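Local coordinates for protein protease Do-like 2, chloroplastic (Arabidopsis thaliana, PDB 4FLN) that cleaves proteins as a chloroplast serine protease of the Deg family, making the primary cut in the photodamaged D1 protein of photosystem II, at residues B[57-62]-B[93-98]; B[292-297]-B[348-353]; B[302-307]-B[336-341]; B[361-366]-B[383-388]. All coordinates share one frame; numbering follows the deposited sequence.

Contact 1: residues B[57-62]-B[93-98]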
loop_
_atom_site.group_PDB
_atom_site.type_symbol
_atom_site.label_atom_id
_atom_site.label_comp_id
_atom_site.label_asym_id
_atom_site.label_seq_id
_atom_site.Cartn_x
_atom_site.Cartn_y
_atom_site.Cartn_z
ATOM N N HIS B 57 -12.118 -8.182 -29.622
ATOM C CA HIS B 57 -11.363 -9.324 -29.110
ATOM C C HIS B 57 -12.211 -10.284 -28.297
ATOM O O HIS B 57 -12.735 -9.915 -27.250
ATOM C CB HIS B 57 -10.200 -8.842 -28.236
ATOM C CG HIS B 57 -9.222 -7.973 -28.960
ATOM N ND1 HIS B 57 -8.116 -8.479 -29.608
ATOM C CD2 HIS B 57 -9.192 -6.634 -29.153
ATOM C CE1 HIS B 57 -7.445 -7.487 -30.164
ATOM N NE2 HIS B 57 -8.077 -6.358 -29.902
ATOM N N THR B 58 -12.353 -11.518 -28.773
ATOM C CA THR B 58 -12.894 -12.565 -27.921
ATOM C C THR B 58 -11.847 -13.630 -27.673
ATOM O O THR B 58 -11.585 -14.459 -28.536
ATOM C CB THR B 58 -14.107 -13.250 -28.559
ATOM O OG1 THR B 58 -14.997 -12.260 -29.091
ATOM C CG2 THR B 58 -14.828 -14.104 -27.524
ATOM N N ALA B 59 -11.281 -13.633 -26.475
ATOM C CA ALA B 59 -10.316 -14.648 -26.100
ATOM C C ALA B 59 -11.038 -15.802 -25.426
ATOM O O ALA B 59 -12.134 -15.620 -24.907
ATOM C CB ALA B 59 -9.275 -14.061 -25.173
ATOM N N PRO B 60 -10.434 -16.999 -25.445
ATOM C CA PRO B 60 -10.968 -18.134 -24.689
ATOM C C PRO B 60 -10.553 -18.026 -23.233
ATOM O O PRO B 60 -9.508 -17.453 -22.946
ATOM C CB PRO B 60 -10.263 -19.323 -25.331
ATOM C CG PRO B 60 -8.937 -18.778 -25.705
ATOM C CD PRO B 60 -9.167 -17.340 -26.115
ATOM N N ASP B 61 -11.350 -18.571 -22.327
ATOM C CA ASP B 61 -10.956 -18.662 -20.933
ATOM C C ASP B 61 -10.208 -19.984 -20.789
ATOM O O ASP B 61 -10.710 -21.019 -21.208
ATOM C CB ASP B 61 -12.208 -18.639 -20.052
ATOM C CG ASP B 61 -11.901 -18.791 -18.568
ATOM O OD1 ASP B 61 -11.925 -17.773 -17.847
ATOM O OD2 ASP B 61 -11.663 -19.932 -18.110
ATOM N N TYR B 62 -8.999 -19.966 -20.237
ATOM C CA TYR B 62 -8.243 -21.213 -20.064
ATOM C C TYR B 62 -8.645 -21.999 -18.817
ATOM O O TYR B 62 -8.651 -23.238 -18.814
ATOM C CB TYR B 62 -6.737 -20.945 -20.098
ATOM C CG TYR B 62 -6.331 -20.267 -21.377
ATOM C CD1 TYR B 62 -5.863 -20.999 -22.459
ATOM C CD2 TYR B 62 -6.461 -18.894 -21.521
ATOM C CE1 TYR B 62 -5.512 -20.378 -23.639
ATOM C CE2 TYR B 62 -6.113 -18.266 -22.695
ATOM C CZ TYR B 62 -5.642 -19.011 -23.750
ATOM O OH TYR B 62 -5.294 -18.376 -24.913
ATOM N N VAL B 93 -4.613 -7.285 -33.670
ATOM C CA VAL B 93 -5.667 -8.114 -34.245
ATOM C C VAL B 93 -5.822 -9.460 -33.549
ATOM O O VAL B 93 -6.564 -10.321 -34.009
ATOM C CB VAL B 93 -5.430 -8.370 -35.733
ATOM C CG1 VAL B 93 -5.567 -7.080 -36.520
ATOM C CG2 VAL B 93 -4.063 -9.004 -35.944
ATOM N N GLU B 94 -5.085 -9.659 -32.467
ATOM C CA GLU B 94 -5.130 -10.919 -31.740
ATOM C C GLU B 94 -6.564 -11.354 -31.396
ATOM O O GLU B 94 -7.385 -10.535 -30.985
ATOM C CB GLU B 94 -4.280 -10.805 -30.477
ATOM C CG GLU B 94 -4.784 -11.610 -29.308
ATOM C CD GLU B 94 -3.821 -11.579 -28.135
ATOM O OE1 GLU B 94 -4.290 -11.555 -26.971
ATOM O OE2 GLU B 94 -2.593 -11.583 -28.382
ATOM N N HIS B 95 -6.848 -12.645 -31.580
ATOM C CA HIS B 95 -8.182 -13.224 -31.361
ATOM C C HIS B 95 -9.285 -12.410 -32.029
ATOM O O HIS B 95 -10.325 -12.147 -31.422
ATOM C CB HIS B 95 -8.501 -13.365 -29.868
ATOM C CG HIS B 95 -7.645 -14.357 -29.146
ATOM N ND1 HIS B 95 -6.695 -13.985 -28.220
ATOM C CD2 HIS B 95 -7.604 -15.711 -29.204
ATOM C CE1 HIS B 95 -6.103 -15.065 -27.739
ATOM N NE2 HIS B 95 -6.636 -16.125 -28.318
ATOM N N ASP B 96 -9.076 -12.035 -33.283
ATOM C CA ASP B 96 -9.974 -11.087 -33.923
ATOM C C ASP B 96 -11.361 -11.666 -34.188
ATOM O O ASP B 96 -11.513 -12.664 -34.893
ATOM C CB ASP B 96 -9.351 -10.561 -35.228
ATOM C CG ASP B 96 -9.225 -11.632 -36.300
ATOM O OD1 ASP B 96 -8.418 -12.569 -36.115
ATOM O OD2 ASP B 96 -9.925 -11.527 -37.335
ATOM N N THR B 97 -12.373 -11.029 -33.610
ATOM C CA THR B 97 -13.756 -11.313 -33.961
ATOM C C THR B 97 -14.084 -10.570 -35.246
ATOM O O THR B 97 -14.668 -11.122 -36.178
ATOM C CB THR B 97 -14.710 -10.858 -32.863
ATOM O OG1 THR B 97 -14.507 -11.665 -31.695
ATOM C CG2 THR B 97 -16.144 -10.992 -33.327
ATOM N N GLN B 98 -13.699 -9.301 -35.273
ATOM C CA GLN B 98 -13.772 -8.492 -36.478
ATOM C C GLN B 98 -12.703 -7.398 -36.415
ATOM O O GLN B 98 -12.270 -6.983 -35.331
ATOM C CB GLN B 98 -15.166 -7.887 -36.657
ATOM C CG GLN B 98 -15.572 -6.934 -35.552
ATOM C CD GLN B 98 -16.945 -6.335 -35.771
ATOM O OE1 GLN B 98 -17.228 -5.233 -35.307
ATOM N NE2 GLN B 98 -17.810 -7.062 -36.475
#

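Contact 2: residues B[292-297]-B[348-353]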
loop_
_atom_site.group_PDB
_atom_site.type_symbol
_atom_site.label_atom_id
_atom_site.label_comp_id
_atom_site.label_asym_id
_atom_site.label_seq_id
_atom_site.Cartn_x
_atom_site.Cartn_y
_atom_site.Cartn_z
ATOM N N LYS B 292 21.739 -34.414 -31.916
ATOM C CA LYS B 292 22.183 -35.503 -32.770
ATOM C C LYS B 292 23.565 -35.145 -33.294
ATOM O O LYS B 292 24.262 -35.976 -33.854
ATOM C CB LYS B 292 21.208 -35.735 -33.923
ATOM C CG LYS B 292 19.928 -36.443 -33.517
ATOM C CD LYS B 292 18.979 -36.552 -34.694
ATOM C CE LYS B 292 18.565 -37.994 -34.959
ATOM N NZ LYS B 292 17.366 -38.400 -34.172
ATOM N N VAL B 293 23.957 -33.900 -33.058
ATOM C CA VAL B 293 25.120 -33.284 -33.679
ATOM C C VAL B 293 26.087 -32.720 -32.635
ATOM O O VAL B 293 27.277 -33.013 -32.678
ATOM C CB VAL B 293 24.711 -32.160 -34.660
ATOM C CG1 VAL B 293 25.914 -31.688 -35.449
ATOM C CG2 VAL B 293 23.612 -32.634 -35.594
ATOM N N LEU B 294 25.593 -31.802 -31.799
ATOM C CA LEU B 294 26.332 -31.283 -30.638
ATOM C C LEU B 294 26.241 -32.138 -29.354
ATOM O O LEU B 294 25.294 -32.909 -29.182
ATOM C CB LEU B 294 25.917 -29.842 -30.356
ATOM C CG LEU B 294 26.035 -28.954 -31.593
ATOM C CD1 LEU B 294 25.577 -27.554 -31.293
ATOM C CD2 LEU B 294 27.464 -28.947 -32.087
ATOM N N LYS B 295 27.229 -31.993 -28.466
ATOM C CA LYS B 295 27.217 -32.629 -27.146
ATOM C C LYS B 295 27.649 -31.653 -26.057
ATOM O O LYS B 295 28.382 -30.703 -26.328
ATOM C CB LYS B 295 28.183 -33.812 -27.106
ATOM C CG LYS B 295 28.136 -34.706 -28.316
ATOM C CD LYS B 295 29.289 -35.691 -28.303
ATOM C CE LYS B 295 29.320 -36.493 -29.588
ATOM N NZ LYS B 295 30.597 -37.245 -29.737
ATOM N N GLU B 296 27.226 -31.902 -24.817
ATOM C CA GLU B 296 27.715 -31.107 -23.698
ATOM C C GLU B 296 29.229 -31.137 -23.732
ATOM O O GLU B 296 29.824 -32.205 -23.841
ATOM C CB GLU B 296 27.273 -31.691 -22.358
ATOM C CG GLU B 296 25.840 -32.175 -22.275
ATOM C CD GLU B 296 25.562 -32.887 -20.959
ATOM O OE1 GLU B 296 24.375 -33.079 -20.619
ATOM O OE2 GLU B 296 26.534 -33.254 -20.264
ATOM N N GLY B 297 29.861 -29.977 -23.627
ATOM C CA GLY B 297 31.311 -29.929 -23.627
ATOM C C GLY B 297 31.874 -29.446 -24.951
ATOM O O GLY B 297 33.071 -29.179 -25.071
ATOM N N LYS B 348 36.528 -29.088 -35.398
ATOM C CA LYS B 348 35.683 -29.934 -36.216
ATOM C C LYS B 348 34.573 -29.078 -36.807
ATOM O O LYS B 348 34.129 -28.119 -36.180
ATOM C CB LYS B 348 35.106 -31.056 -35.355
ATOM C CG LYS B 348 34.612 -32.256 -36.139
ATOM C CD LYS B 348 34.620 -33.522 -35.283
ATOM C CE LYS B 348 36.013 -33.811 -34.698
ATOM N NZ LYS B 348 37.037 -34.184 -35.725
ATOM N N LYS B 349 34.128 -29.412 -38.012
ATOM C CA LYS B 349 32.999 -28.717 -38.615
ATOM C C LYS B 349 31.759 -29.615 -38.606
ATOM O O LYS B 349 31.867 -30.818 -38.831
ATOM C CB LYS B 349 33.343 -28.305 -40.039
ATOM C CG LYS B 349 32.593 -27.088 -40.548
ATOM C CD LYS B 349 33.298 -26.530 -41.783
ATOM C CE LYS B 349 32.865 -25.103 -42.101
ATOM N NZ LYS B 349 33.500 -24.600 -43.356
ATOM N N VAL B 350 30.592 -29.042 -38.322
ATOM C CA VAL B 350 29.336 -29.784 -38.411
ATOM C C VAL B 350 28.209 -28.955 -39.036
ATOM O O VAL B 350 28.291 -27.729 -39.090
ATOM C CB VAL B 350 28.865 -30.309 -37.033
ATOM C CG1 VAL B 350 30.037 -30.806 -36.219
ATOM C CG2 VAL B 350 28.109 -29.233 -36.281
ATOM N N GLN B 351 27.163 -29.631 -39.510
ATOM C CA GLN B 351 25.966 -28.958 -40.008
ATOM C C GLN B 351 24.795 -29.199 -39.057
ATOM O O GLN B 351 24.656 -30.285 -38.505
ATOM C CB GLN B 351 25.584 -29.469 -41.392
ATOM C CG GLN B 351 26.669 -29.374 -42.428
ATOM C CD GLN B 351 26.206 -29.887 -43.779
ATOM O OE1 GLN B 351 25.514 -29.183 -44.516
ATOM N NE2 GLN B 351 26.581 -31.122 -44.109
ATOM N N VAL B 352 23.954 -28.186 -38.873
ATOM C CA VAL B 352 22.794 -28.310 -38.004
ATOM C C VAL B 352 21.545 -27.746 -38.650
ATOM O O VAL B 352 21.566 -26.648 -39.196
ATOM C CB VAL B 352 22.996 -27.580 -36.678
ATOM C CG1 VAL B 352 21.814 -27.847 -35.766
ATOM C CG2 VAL B 352 24.288 -28.027 -36.018
ATOM N N VAL B 353 20.458 -28.501 -38.599
ATOM C CA VAL B 353 19.177 -27.977 -39.042
ATOM C C VAL B 353 18.631 -27.082 -37.942
ATOM O O VAL B 353 18.691 -27.439 -36.762
ATOM C CB VAL B 353 18.150 -29.095 -39.329
ATOM C CG1 VAL B 353 16.822 -28.490 -39.790
ATOM C CG2 VAL B 353 18.690 -30.081 -40.355
#

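Contact 3: residues B[302-307]-B[336-341]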
loop_
_atom_site.group_PDB
_atom_site.type_symbol
_atom_site.label_atom_id
_atom_site.label_comp_id
_atom_site.label_asym_id
_atom_site.label_seq_id
_atom_site.Cartn_x
_atom_site.Cartn_y
_atom_site.Cartn_z
ATOM N N SER B 302 32.929 -21.112 -34.574
ATOM C CA SER B 302 32.425 -20.320 -35.684
ATOM C C SER B 302 30.971 -20.662 -35.990
ATOM O O SER B 302 30.467 -21.702 -35.578
ATOM C CB SER B 302 33.282 -20.540 -36.928
ATOM O OG SER B 302 33.482 -21.925 -37.171
ATOM N N PHE B 303 30.289 -19.759 -36.683
ATOM C CA PHE B 303 28.957 -20.035 -37.190
ATOM C C PHE B 303 28.882 -19.444 -38.588
ATOM O O PHE B 303 29.018 -18.234 -38.738
ATOM C CB PHE B 303 27.927 -19.396 -36.265
ATOM C CG PHE B 303 26.509 -19.612 -36.679
ATOM C CD1 PHE B 303 25.717 -20.531 -36.018
ATOM C CD2 PHE B 303 25.958 -18.883 -37.712
ATOM C CE1 PHE B 303 24.404 -20.717 -36.381
ATOM C CE2 PHE B 303 24.641 -19.073 -38.090
ATOM C CZ PHE B 303 23.862 -19.989 -37.422
ATOM N N ASP B 304 28.659 -20.276 -39.604
ATOM C CA ASP B 304 28.709 -19.822 -40.998
ATOM C C ASP B 304 29.993 -19.024 -41.256
ATOM O O ASP B 304 29.973 -18.002 -41.944
ATOM C CB ASP B 304 27.486 -18.963 -41.357
ATOM C CG ASP B 304 26.250 -19.796 -41.738
ATOM O OD1 ASP B 304 26.378 -21.018 -41.979
ATOM O OD2 ASP B 304 25.141 -19.212 -41.810
ATOM N N ASP B 305 31.094 -19.500 -40.680
ATOM C CA ASP B 305 32.429 -18.891 -40.810
ATOM C C ASP B 305 32.579 -17.474 -40.239
ATOM O O ASP B 305 33.524 -16.759 -40.582
ATOM C CB ASP B 305 32.921 -18.925 -42.266
ATOM C CG ASP B 305 33.080 -20.340 -42.798
ATOM O OD1 ASP B 305 34.041 -21.031 -42.391
ATOM O OD2 ASP B 305 32.244 -20.760 -43.628
ATOM N N LEU B 306 31.679 -17.092 -39.340
ATOM C CA LEU B 306 31.892 -15.915 -38.504
ATOM C C LEU B 306 32.333 -16.404 -37.131
ATOM O O LEU B 306 31.718 -17.304 -36.562
ATOM C CB LEU B 306 30.616 -15.074 -38.390
ATOM C CG LEU B 306 30.090 -14.421 -39.674
ATOM C CD1 LEU B 306 28.659 -13.937 -39.501
ATOM C CD2 LEU B 306 31.000 -13.278 -40.128
ATOM N N HIS B 307 33.408 -15.833 -36.605
ATOM C CA HIS B 307 33.937 -16.282 -35.324
ATOM C C HIS B 307 33.114 -15.778 -34.149
ATOM O O HIS B 307 32.643 -14.644 -34.148
ATOM C CB HIS B 307 35.407 -15.875 -35.171
ATOM C CG HIS B 307 36.347 -16.705 -35.989
ATOM N ND1 HIS B 307 36.178 -18.061 -36.169
ATOM C CD2 HIS B 307 37.461 -16.369 -36.681
ATOM C CE1 HIS B 307 37.150 -18.526 -36.933
ATOM N NE2 HIS B 307 37.941 -17.519 -37.259
ATOM N N ILE B 336 19.982 -24.984 -42.944
ATOM C CA ILE B 336 21.179 -25.561 -42.349
ATOM C C ILE B 336 22.244 -24.490 -42.106
ATOM O O ILE B 336 22.515 -23.656 -42.972
ATOM C CB ILE B 336 21.749 -26.685 -43.229
ATOM C CG1 ILE B 336 20.706 -27.798 -43.399
ATOM C CG2 ILE B 336 23.047 -27.211 -42.649
ATOM C CD1 ILE B 336 21.273 -29.157 -43.791
ATOM N N ALA B 337 22.829 -24.509 -40.915
ATOM C CA ALA B 337 23.973 -23.651 -40.603
ATOM C C ALA B 337 25.223 -24.499 -40.430
ATOM O O ALA B 337 25.165 -25.573 -39.841
ATOM C CB ALA B 337 23.718 -22.842 -39.332
ATOM N N GLU B 338 26.351 -24.024 -40.951
ATOM C CA GLU B 338 27.625 -24.671 -40.678
ATOM C C GLU B 338 28.216 -24.133 -39.383
ATOM O O GLU B 338 28.279 -22.932 -39.164
ATOM C CB GLU B 338 28.584 -24.483 -41.841
ATOM C CG GLU B 338 28.042 -25.020 -43.154
ATOM C CD GLU B 338 29.044 -24.922 -44.279
ATOM O OE1 GLU B 338 28.635 -25.049 -45.455
ATOM O OE2 GLU B 338 30.241 -24.723 -43.983
ATOM N N ILE B 339 28.634 -25.031 -38.506
ATOM C CA ILE B 339 29.112 -24.608 -37.205
ATOM C C ILE B 339 30.485 -25.190 -36.882
ATOM O O ILE B 339 30.665 -26.406 -36.824
ATOM C CB ILE B 339 28.086 -24.958 -36.109
ATOM C CG1 ILE B 339 26.756 -24.252 -36.391
ATOM C CG2 ILE B 339 28.613 -24.582 -34.731
ATOM C CD1 ILE B 339 25.648 -24.575 -35.406
ATOM N N GLY B 340 31.459 -24.304 -36.730
ATOM C CA GLY B 340 32.767 -24.673 -36.229
ATOM C C GLY B 340 32.811 -24.978 -34.744
ATOM O O GLY B 340 32.450 -24.146 -33.906
ATOM N N ILE B 341 33.321 -26.156 -34.417
ATOM C CA ILE B 341 33.274 -26.656 -33.054
ATOM C C ILE B 341 34.647 -27.085 -32.574
ATOM O O ILE B 341 35.519 -27.439 -33.368
ATOM C CB ILE B 341 32.260 -27.837 -32.954
ATOM C CG1 ILE B 341 31.086 -27.425 -32.091
ATOM C CG2 ILE B 341 32.898 -29.127 -32.452
ATOM C CD1 ILE B 341 30.408 -26.196 -32.611
HETATM O O HOH W 1 31.733 -22.241 -39.086
HETATM O O HOH W 2 25.200 -22.708 -43.593
#

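Contact 4: residues B[361-366]-B[383-388]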
loop_
_atom_site.group_PDB
_atom_site.type_symbol
_atom_site.label_atom_id
_atom_site.label_comp_id
_atom_site.label_asym_id
_atom_site.label_seq_id
_atom_site.Cartn_x
_atom_site.Cartn_y
_atom_site.Cartn_z
ATOM N N VAL B 361 5.456 -26.206 -22.536
ATOM C CA VAL B 361 4.348 -25.411 -22.054
ATOM C C VAL B 361 4.310 -24.177 -22.944
ATOM O O VAL B 361 5.111 -23.257 -22.779
ATOM C CB VAL B 361 4.600 -24.981 -20.593
ATOM C CG1 VAL B 361 3.534 -24.010 -20.119
ATOM C CG2 VAL B 361 4.689 -26.200 -19.683
ATOM N N PRO B 362 3.361 -24.142 -23.884
ATOM C CA PRO B 362 3.342 -23.108 -24.922
ATOM C C PRO B 362 2.878 -21.753 -24.412
ATOM O O PRO B 362 2.091 -21.688 -23.473
ATOM C CB PRO B 362 2.335 -23.660 -25.937
ATOM C CG PRO B 362 1.433 -24.496 -25.142
ATOM C CD PRO B 362 2.301 -25.140 -24.089
ATOM N N TYR B 363 3.397 -20.685 -25.001
ATOM C CA TYR B 363 2.880 -19.343 -24.757
ATOM C C TYR B 363 1.671 -19.012 -25.631
ATOM O O TYR B 363 0.773 -18.292 -25.206
ATOM C CB TYR B 363 3.982 -18.297 -24.953
ATOM C CG TYR B 363 5.076 -18.368 -23.910
ATOM C CD1 TYR B 363 5.055 -17.536 -22.798
ATOM C CD2 TYR B 363 6.122 -19.280 -24.028
ATOM C CE1 TYR B 363 6.051 -17.602 -21.832
ATOM C CE2 TYR B 363 7.124 -19.354 -23.066
ATOM C CZ TYR B 363 7.080 -18.512 -21.970
ATOM O OH TYR B 363 8.065 -18.571 -21.008
ATOM N N HIS B 364 1.677 -19.514 -26.865
ATOM C CA HIS B 364 0.744 -19.048 -27.894
ATOM C C HIS B 364 -0.560 -19.840 -28.135
ATOM O O HIS B 364 -1.467 -19.335 -28.798
ATOM C CB HIS B 364 1.520 -18.825 -29.207
ATOM C CG HIS B 364 0.676 -18.886 -30.443
ATOM N ND1 HIS B 364 -0.482 -18.154 -30.597
ATOM C CD2 HIS B 364 0.830 -19.588 -31.593
ATOM C CE1 HIS B 364 -1.009 -18.407 -31.783
ATOM N NE2 HIS B 364 -0.231 -19.275 -32.407
ATOM N N ILE B 365 -0.674 -21.048 -27.593
ATOM C CA ILE B 365 -1.884 -21.882 -27.765
ATOM C C ILE B 365 -2.180 -22.314 -29.207
ATOM O O ILE B 365 -3.098 -23.098 -29.440
ATOM C CB ILE B 365 -3.181 -21.217 -27.226
ATOM C CG1 ILE B 365 -2.893 -20.298 -26.039
ATOM C CG2 ILE B 365 -4.227 -22.280 -26.886
ATOM C CD1 ILE B 365 -2.958 -18.813 -26.389
ATOM N N ASP B 366 -1.412 -21.801 -30.163
ATOM C CA ASP B 366 -1.696 -21.986 -31.589
ATOM C C ASP B 366 -2.980 -21.271 -32.012
ATOM O O ASP B 366 -3.600 -21.631 -33.014
ATOM C CB ASP B 366 -1.803 -23.476 -31.936
ATOM C CG ASP B 366 -0.547 -24.251 -31.587
ATOM O OD1 ASP B 366 0.191 -23.814 -30.678
ATOM O OD2 ASP B 366 -0.301 -25.301 -32.219
ATOM N N LEU B 383 -1.245 -27.896 -19.853
ATOM C CA LEU B 383 -0.698 -26.768 -19.134
ATOM C C LEU B 383 -0.195 -25.788 -20.184
ATOM O O LEU B 383 0.454 -26.180 -21.158
ATOM C CB LEU B 383 0.456 -27.238 -18.245
ATOM C CG LEU B 383 0.792 -26.586 -16.898
ATOM C CD1 LEU B 383 2.292 -26.447 -16.786
ATOM C CD2 LEU B 383 0.118 -25.249 -16.701
ATOM N N SER B 384 -0.515 -24.516 -20.000
ATOM C CA SER B 384 -0.040 -23.480 -20.904
ATOM C C SER B 384 0.280 -22.225 -20.107
ATOM O O SER B 384 -0.155 -22.077 -18.971
ATOM C CB SER B 384 -1.079 -23.183 -21.992
ATOM O OG SER B 384 -2.218 -22.522 -21.466
ATOM N N GLU B 385 1.040 -21.314 -20.694
ATOM C CA GLU B 385 1.373 -20.094 -19.980
ATOM C C GLU B 385 0.124 -19.260 -19.637
ATOM O O GLU B 385 -0.055 -18.842 -18.488
ATOM C CB GLU B 385 2.419 -19.285 -20.740
ATOM C CG GLU B 385 3.656 -18.985 -19.901
ATOM C CD GLU B 385 4.516 -20.219 -19.633
ATOM O OE1 GLU B 385 4.706 -21.033 -20.567
ATOM O OE2 GLU B 385 5.008 -20.372 -18.490
ATOM N N PRO B 386 -0.755 -19.037 -20.626
ATOM C CA PRO B 386 -2.012 -18.324 -20.369
ATOM C C PRO B 386 -2.794 -18.920 -19.201
ATOM O O PRO B 386 -3.305 -18.160 -18.378
ATOM C CB PRO B 386 -2.791 -18.521 -21.662
ATOM C CG PRO B 386 -1.752 -18.691 -22.701
ATOM C CD PRO B 386 -0.619 -19.420 -22.040
ATOM N N LEU B 387 -2.883 -20.247 -19.121
ATOM C CA LEU B 387 -3.585 -20.888 -18.006
ATOM C C LEU B 387 -2.962 -20.495 -16.664
ATOM O O LEU B 387 -3.656 -20.093 -15.733
ATOM C CB LEU B 387 -3.597 -22.417 -18.161
ATOM C CG LEU B 387 -4.310 -23.208 -17.057
ATOM C CD1 LEU B 387 -5.661 -22.591 -16.794
ATOM C CD2 LEU B 387 -4.462 -24.674 -17.450
ATOM N N ILE B 388 -1.645 -20.629 -16.583
ATOM C CA ILE B 388 -0.878 -20.169 -15.439
ATOM C C ILE B 388 -1.180 -18.697 -15.148
ATOM O O ILE B 388 -1.567 -18.349 -14.035
ATOM C CB ILE B 388 0.637 -20.363 -15.695
ATOM C CG1 ILE B 388 0.946 -21.844 -15.922
ATOM C CG2 ILE B 388 1.463 -19.803 -14.547
ATOM C CD1 ILE B 388 2.384 -22.133 -16.211
#

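Contact 1: residues B[57-62]-B[93-98]
In the N-terminal six-stranded antiparallel barrel of the trypsin-like protease fold, the chain leaving strand 50-57 runs beside the turn that enters strand 96-102. His-57 and Asp-96 form an antiparallel, non-hydrogen-bonded pair at the edge of this meeting. The most involved side chain is that of His-95, whose backbone adopts a left-handed conformation and whose CB is directed at residues 57-62. This CB meets the carbonyl Thr-58 O at 3.5 Å. CG then lies anti to its own carbonyl carbon (chi1 -66°), which lays the imidazole along the neighbouring chain. Ala-59 CA sits over one face of the ring in a CH-pi contact, 4.2 Å from the centroid and 14° off the normal. Over the ring face, Ala-59 CB comes to 4.0 Å from ND1; at the far end NE2 reaches Pro-60 CD at 3.6 Å, the proline crossing the histidine at about a right angle. On the backbone, His-95 O accepts a weak bond from Thr-58 N. The two threonines cross obliquely and join tip to tip, Thr-58 OG1 donating to Thr-97 OG1 at 2.7 Å. Tyr-493 of a second subunit packs on both. His-57 NE2 bonds to Ser-74 OG, and its ring meets that of Phe-72. The charge-relay residue His-91, assigned by similarity, is close to the side chain of Glu-94. The backbone of Glu-94 holds the second nitrogen of His-57 as well, its O receiving His-57 ND1 in the carbonyl plane at 2.6 Å, with a bent N-H...O angle of 133°.

Contact 2: residues B[292-297]-B[348-353]
Val-293 holds CG1 anti to its backbone N (chi1 -171°), and this rotation carries the methyl across to strand 346-353, where Val-350 presents CG2 from the position between its own backbone N and carbonyl carbon (chi1 -40°). The site belongs to the first PDZ domain: residues 292-297, in the loop between strands 279-284 and 299-303, lie against a strand of the antiparallel PDZ sheet. The two valines slide past each other in opposite directions, CG1 of Val-293 touching CG2 of Val-350 at 3.4 Å. The same CG1 also lies against the strand backbone at Gln-351 O and reaches Val-352 CG2 at 4.0 Å, so a single methyl bridges Val-350 and Val-352, both pointing toward this loop, across the backbone of Gln-351. Leu-294 adds a looser contact from CD2 to Val-350 CG2 at 4.3 Å, while its side chain also packs on Ile-341 of the adjoining strand. Apart from the Gln-351 carbonyl, the segments meet through apolar groups; polar ties to the domain come from elsewhere, with Val-293 O accepting from Arg-343 and Val-353 N donating to Asp-289. Val-293 CG2, anti to its carbonyl carbon, completes the valine's footprint by lying 3.9 Å from Gln-351 O.

Contact 3: residues B[302-307]-B[336-341]
Backbone hydrogen bonds join the two segments in antiparallel fashion. The straightest runs from Asp-304 N to Glu-338 O, 2.7 Å long with an N-H...O angle of 173° and in the carbonyl plane. Ser-302 N reaches Gly-340 O at 3.1 Å from above that carbonyl's plane, whereas the return bond from Gly-340 N to Ser-302 O is weak. One side-chain bond joins in: Glu-338 N donates to Asp-304 OD1 at 3.2 Å, meeting the carboxylate from above its plane. The other oxygen, Asp-304 OD2, is salt-bridged to Lys-331, so both ends of the carboxylate are held. Water extends this network. One molecule links Ser-302 OG with Asp-305 N and, weakly, Gly-340 N; a second donates to Asp-304 OD1 at 2.6 Å and also to Ile-336 O. Apolar contacts gather on the side of Phe-303, where CG anti to the backbone N (chi1 -180°) extends the ring along strand 336-343. CZ touches Ala-337 CB at 3.4 Å and CD1 touches Ile-339 CG1 at 3.9 Å, while Phe-324, Leu-327 and Ile-328 also pack on the ring. A type I' turn from Phe-303 to Leu-306 closes a tight beta hairpin here, set against the next strand of the antiparallel sheet of a PDZ domain.

Contact 4: residues B[361-366]-B[383-388]
Val-361 points at residues 383-388 and splits its methyls: CG1, anti to the backbone N, lies 3.7 Å from Ser-384 CA, and CG2 crosses Leu-383 obliquely, 3.8 Å from CD1. Ala-404 of helix 398-406 packs on Val-361 as well. Pro-362 follows with its CD against Leu-383 O, and its own carbonyl receives the one hydrogen bond between the segments: Glu-385 N donates to Pro-362 O at 3.0 Å, almost perfectly straight (178°) and nearly along the C=O axis. This bond engages the first turn of helix 385-391 in the second PDZ domain. Ser-384 is the N-cap there, its OG accepting a weak capping bond from Leu-387 N. The side chains of Tyr-363 and Glu-385 run alongside each other in the same direction. Bent at chi2 (71°), the glutamate sets CG 3.4 Å from Tyr-363 CE1 and places OE1 over the centre of one ring face, 3.7 Å above the plane; the ring and carboxylate planes are inclined by 23°. Glu-385 OE2 is salt-bridged to Arg-405, which would temper the charge over the ring. Further on, Tyr-363 O meets the Pro-386 ring, and Ile-365 slides past that proline in the opposite direction, its CG1 3.9 Å from Pro-386 CG.

How the contacts relate
The four contacts form two neighbouring pairs. Contacts 1 and 4, with centres 15 Å apart, meet where the protease barrel faces the second PDZ domain: Tyr-62 packs across the boundary, its CE2 3.5 Å from Pro-386 CB. This pair is also nearer the charge-relay residues assigned by similarity: Glu-94 lies about 4 Å from His-91, side chain to side chain, and Ile-365 about 12 Å. Tyr-363 in contact 4 also packs on the bound peptide. Contacts 2 and 3, 10 Å apart between centres, share the first PDZ sheet through adjacent strands 336-343 and 346-353, with contact 3 nested inside the loop closed by contact 2. Between centres, contacts 1 and 2 are 41 Å apart.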